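Local coordinates for rhamnose ABC transporter, periplasmic rhamnose-binding protein (Kribbella flavida, PDB 4KVF), which probably binds a sugar such as rhamnose outside the cell membrane and delivers it to an ABC transporter for uptake, at residues Asp209-Phe213 with Ala239-Tyr243; Leu260-Arg265 with Ile337-Phe342. All blocks are in the same frame, centred on the assembly; numbering follows the deposited sequence.

Contact 1 of 2, residues Asp209-Phe213 with Ala239-Tyr243; sequences DQKSF and AASRY
Residues 209-213, the first turn of helix 209-222, and 239-243 of helix 234-245 cross at -56°, the axes of these short segments 8.6 Å apart at closest. Phe-213 and Ala-239 set the register, CA to CA 4.7 Å. Phe-213, the residue most covered, takes chi1 t, chi2 -84°. One face of its ring receives Tyr-243: CB lies 4.0 Å from the ring centroid in a CH-pi contact, and the tyrosine ring, chi1 t, presents its edge in a T-shaped pair, centroids 5.5 Å apart and planes at 88°. Arg-242 (t, t, p) reaches past the Phe-213 ring, its NH1 3.6 Å from CD2, to the salt bridge of its NH2 with Asp-209 OD1 at 3.0 Å. Where the helices come close, small Ala-239 packs its CB 3.4 Å from Asp-209 O and 3.5 Å from Ser-212 CB. This is neighbouring-helix packing on one side of the parallel sheet in an alpha/beta lobe. Aromatic and methyl groups thus fill the interface, while the ion pair closes its more exposed margin.

Contact 2 of 2, residues Leu260-Arg265 with Ile337-Phe342; sequences LPNQMR and IDQFNF
Residues 260-265 enter helix 261-269 from an extended Leu-260 (phi/psi -96/126), and the C-terminal tail 337-342 wraps past that helix start: three residues with helical phi/psi, then extended Phe-340 and Asn-341. Asn-262 and Phe-342 are closest by CA, 5.4 Å. Leu-260 holds the N-cap position, and its CD2 sits 4.0 Å from CD2 of Phe-342. Pro-261 follows in the first turn, with CD over the face of the Phe-342 ring (chi1 p), 3.7 Å from the centroid, a CH-pi contact; its CB also packs on Phe-340 CB at 4.2 Å. Asn-262 N donates to the terminal carboxylate, reaching Phe-342 OXT at 2.8 Å, and Asn-262 ND2 donates to Asn-341 OD1 at 2.7 Å. Arg-265, extended through chi1 and chi2 (t, t), brings its guanidinium into the bend of the tail. Arg-265 NH2 donates to Ile-337 O at 2.7 Å and forms a salt bridge with Asp-338 OD1 at 2.8 Å, while Arg-265 NH1 reaches Phe-340 O at 3.2 Å and, within its own segment, Asn-262 OD1 at a very short 2.4 Å. Phe-332 of strand 330-332 meets Pro-261, Phe-340 and Phe-342, joining the apolar side of the contact to that strand. The chain end is thus held at both its carboxylate and the turn before it, with the asparagine pair between: the negative carboxylate meets a backbone NH at the helix N-terminus, where the dipole is favourable, and an arginine gathers carbonyl oxygens and a carboxylate from the turn.

In the fold
Both contacts belong to the lobe built on the parallel sheet 197-204, 164-170, 226-231, 254-257, one of two such lobes in this periplasmic-binding-protein fold. Helices 209-222, 234-245 and 261-269 follow its strands in succession, so contact 1 pairs the first two and contact 2 pins the C-terminal tail to the start of the third. Their centres are 18 Å apart, and they touch where Ser-241 OG lies 3.6 Å from CE of Met-264, a selenomethionine; helix 234-245 is thus shared packing. Contact 2 lies nearer the chain centre, about 15 Å against 22 Å between centres. A glycerol, probably from crystallisation, sits about 6 Å from the side chain of Leu-260.

Contact 1 of 2, residues Asp209-Phe213 with Ala239-Tyr243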
# COMPACT_ATOMS: atom_id res chain seq x y z
N ASP A 209 -7.67 -17.95 -5.30
CA ASP A 209 -6.57 -18.55 -6.06
C ASP A 209 -7.06 -19.34 -7.28
O ASP A 209 -6.66 -19.07 -8.41
CB ASP A 209 -5.74 -19.45 -5.13
CG ASP A 209 -4.37 -19.82 -5.71
OD1 ASP A 209 -3.78 -19.03 -6.46
OD2 ASP A 209 -3.87 -20.92 -5.38
N GLN A 210 -7.96 -20.29 -7.03
CA GLN A 210 -8.49 -21.15 -8.08
C GLN A 210 -9.34 -20.42 -9.13
O GLN A 210 -9.23 -20.71 -10.33
CB GLN A 210 -9.29 -22.30 -7.46
CG GLN A 210 -8.53 -23.61 -7.40
CD GLN A 210 -8.49 -24.31 -8.75
OE1 GLN A 210 -7.66 -23.99 -9.60
NE2 GLN A 210 -9.39 -25.26 -8.94
N LYS A 211 -10.18 -19.50 -8.69
CA LYS A 211 -11.00 -18.76 -9.63
C LYS A 211 -10.13 -17.83 -10.47
O LYS A 211 -10.33 -17.69 -11.67
CB LYS A 211 -12.11 -17.97 -8.93
CG LYS A 211 -13.28 -17.66 -9.85
CD LYS A 211 -14.10 -16.45 -9.40
CE LYS A 211 -15.22 -16.17 -10.40
NZ LYS A 211 -15.96 -14.91 -10.11
N SER A 212 -9.15 -17.21 -9.83
CA SER A 212 -8.25 -16.30 -10.53
C SER A 212 -7.48 -17.07 -11.61
O SER A 212 -7.28 -16.59 -12.73
CB SER A 212 -7.29 -15.62 -9.56
OG SER A 212 -8.01 -14.75 -8.68
N PHE A 213 -7.08 -18.29 -11.26
CA PHE A 213 -6.39 -19.17 -12.19
C PHE A 213 -7.27 -19.46 -13.41
O PHE A 213 -6.84 -19.28 -14.56
CB PHE A 213 -6.02 -20.48 -11.47
CG PHE A 213 -5.29 -21.47 -12.33
CD1 PHE A 213 -5.99 -22.33 -13.16
CD2 PHE A 213 -3.91 -21.55 -12.29
CE1 PHE A 213 -5.32 -23.25 -13.95
CE2 PHE A 213 -3.23 -22.47 -13.08
CZ PHE A 213 -3.94 -23.32 -13.91
N ALA A 239 -1.97 -16.17 -9.40
CA ALA A 239 -2.71 -17.23 -10.06
C ALA A 239 -2.55 -17.15 -11.58
O ALA A 239 -2.41 -18.17 -12.24
CB ALA A 239 -4.17 -17.18 -9.68
N ALA A 240 -2.56 -15.93 -12.11
CA ALA A 240 -2.36 -15.76 -13.55
C ALA A 240 -0.96 -16.21 -13.96
O ALA A 240 -0.79 -16.87 -14.98
CB ALA A 240 -2.61 -14.32 -13.97
N SER A 241 0.03 -15.84 -13.16
CA SER A 241 1.41 -16.22 -13.43
C SER A 241 1.57 -17.73 -13.38
O SER A 241 2.26 -18.32 -14.22
CB SER A 241 2.35 -15.58 -12.40
OG SER A 241 2.19 -14.18 -12.42
N ARG A 242 0.93 -18.34 -12.39
CA ARG A 242 1.01 -19.79 -12.26
C ARG A 242 0.39 -20.47 -13.47
O ARG A 242 0.91 -21.48 -13.95
CB ARG A 242 0.34 -20.28 -10.97
CG ARG A 242 0.59 -21.76 -10.69
CD ARG A 242 0.05 -22.18 -9.33
NE ARG A 242 -1.41 -22.19 -9.30
CZ ARG A 242 -2.15 -21.26 -8.70
NH1 ARG A 242 -3.47 -21.36 -8.73
NH2 ARG A 242 -1.57 -20.24 -8.09
N TYR A 243 -0.71 -19.93 -13.98
CA TYR A 243 -1.29 -20.49 -15.20
C TYR A 243 -0.36 -20.29 -16.39
O TYR A 243 -0.06 -21.24 -17.10
CB TYR A 243 -2.65 -19.89 -15.54
CG TYR A 243 -3.09 -20.34 -16.91
CD1 TYR A 243 -3.46 -21.65 -17.13
CD2 TYR A 243 -3.08 -19.47 -18.00
CE1 TYR A 243 -3.84 -22.09 -18.39
CE2 TYR A 243 -3.45 -19.91 -19.27
CZ TYR A 243 -3.83 -21.21 -19.45
OH TYR A 243 -4.21 -21.66 -20.70

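Contact 2 of 2, residues Leu260-Arg265 with Ile337-Phe342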
# COMPACT_ATOMS: atom_id res chain seq x y z
N LEU A 260 2.92 -9.74 -4.24
CA LEU A 260 3.79 -9.89 -3.07
C LEU A 260 5.11 -10.53 -3.50
O LEU A 260 5.11 -11.60 -4.11
CB LEU A 260 3.10 -10.74 -2.00
CG LEU A 260 1.93 -10.08 -1.26
CD1 LEU A 260 1.12 -11.11 -0.48
CD2 LEU A 260 2.45 -8.99 -0.33
N PRO A 261 6.24 -9.88 -3.19
CA PRO A 261 7.57 -10.30 -3.64
C PRO A 261 7.94 -11.76 -3.37
O PRO A 261 8.54 -12.37 -4.25
CB PRO A 261 8.51 -9.36 -2.86
CG PRO A 261 7.70 -8.10 -2.74
CD PRO A 261 6.30 -8.59 -2.46
N ASN A 262 7.61 -12.29 -2.20
CA ASN A 262 7.93 -13.69 -1.89
C ASN A 262 7.09 -14.69 -2.71
O ASN A 262 7.59 -15.74 -3.12
CB ASN A 262 7.76 -13.99 -0.39
CG ASN A 262 8.89 -13.43 0.45
OD1 ASN A 262 9.92 -12.98 -0.07
ND2 ASN A 262 8.72 -13.48 1.77
N GLN A 263 5.83 -14.35 -2.92
CA GLN A 263 4.91 -15.22 -3.66
C GLN A 263 5.25 -15.16 -5.14
O GLN A 263 5.12 -16.15 -5.86
CB GLN A 263 3.47 -14.77 -3.43
CG GLN A 263 2.41 -15.75 -3.88
CD GLN A 263 1.00 -15.27 -3.59
OE1 GLN A 263 0.78 -14.09 -3.29
NE2 GLN A 263 0.03 -16.18 -3.67
N MSE A 264 5.72 -13.99 -5.58
CA MSE A 264 5.99 -13.72 -6.99
C MSE A 264 7.41 -14.09 -7.43
O MSE A 264 7.68 -14.19 -8.63
CB MSE A 264 5.71 -12.25 -7.31
CG MSE A 264 4.24 -11.89 -7.25
SE MSE A 264 3.27 -12.95 -8.55
CE MSE A 264 4.11 -12.15 -10.12
N ARG A 265 8.31 -14.30 -6.47
CA ARG A 265 9.72 -14.51 -6.78
C ARG A 265 9.94 -15.65 -7.78
O ARG A 265 10.65 -15.47 -8.78
CB ARG A 265 10.55 -14.74 -5.50
CG ARG A 265 12.06 -14.74 -5.75
CD ARG A 265 12.84 -15.01 -4.47
NE ARG A 265 12.16 -14.47 -3.29
CZ ARG A 265 12.23 -13.21 -2.89
NH1 ARG A 265 11.57 -12.82 -1.80
NH2 ARG A 265 12.94 -12.34 -3.58
N ILE A 337 14.42 -8.07 -6.90
CA ILE A 337 13.42 -8.88 -6.18
C ILE A 337 13.90 -9.53 -4.87
O ILE A 337 13.11 -9.71 -3.94
CB ILE A 337 12.73 -9.92 -7.11
CG1 ILE A 337 11.51 -10.55 -6.42
CG2 ILE A 337 13.72 -11.00 -7.55
CD1 ILE A 337 10.22 -10.41 -7.19
N ASP A 338 15.18 -9.87 -4.78
CA ASP A 338 15.70 -10.45 -3.54
C ASP A 338 15.98 -9.39 -2.46
O ASP A 338 16.27 -9.73 -1.31
CB ASP A 338 16.97 -11.29 -3.79
CG ASP A 338 16.67 -12.61 -4.47
OD1 ASP A 338 15.48 -12.99 -4.60
OD2 ASP A 338 17.64 -13.30 -4.87
N GLN A 339 15.88 -8.12 -2.83
CA GLN A 339 16.10 -7.02 -1.90
C GLN A 339 14.93 -6.90 -0.93
O GLN A 339 15.02 -6.23 0.10
CB GLN A 339 16.29 -5.69 -2.64
CG GLN A 339 17.45 -5.66 -3.63
CD GLN A 339 17.58 -4.32 -4.36
OE1 GLN A 339 16.91 -3.34 -4.01
NE2 GLN A 339 18.44 -4.28 -5.37
N PHE A 340 13.83 -7.57 -1.27
CA PHE A 340 12.62 -7.52 -0.46
C PHE A 340 12.22 -8.91 0.02
O PHE A 340 12.33 -9.88 -0.73
CB PHE A 340 11.47 -6.89 -1.26
CG PHE A 340 11.83 -5.60 -1.95
CD1 PHE A 340 12.43 -5.61 -3.20
CD2 PHE A 340 11.58 -4.37 -1.34
CE1 PHE A 340 12.78 -4.43 -3.84
CE2 PHE A 340 11.93 -3.19 -1.97
CZ PHE A 340 12.53 -3.21 -3.22
N ASN A 341 11.77 -9.02 1.26
CA ASN A 341 11.23 -10.28 1.75
C ASN A 341 9.91 -10.10 2.49
O ASN A 341 9.88 -9.88 3.70
CB ASN A 341 12.22 -11.06 2.62
CG ASN A 341 11.60 -12.31 3.23
OD1 ASN A 341 11.32 -13.29 2.53
ND2 ASN A 341 11.37 -12.29 4.54
N PHE A 342 8.82 -10.17 1.72
CA PHE A 342 7.46 -10.18 2.24
C PHE A 342 6.56 -10.63 1.09
O PHE A 342 5.43 -11.09 1.28
CB PHE A 342 7.04 -8.79 2.77
CG PHE A 342 6.99 -7.72 1.71
CD1 PHE A 342 8.13 -7.04 1.33
CD2 PHE A 342 5.79 -7.41 1.09
CE1 PHE A 342 8.09 -6.06 0.35
CE2 PHE A 342 5.73 -6.45 0.11
CZ PHE A 342 6.89 -5.77 -0.27
OXT PHE A 342 6.97 -10.56 -0.07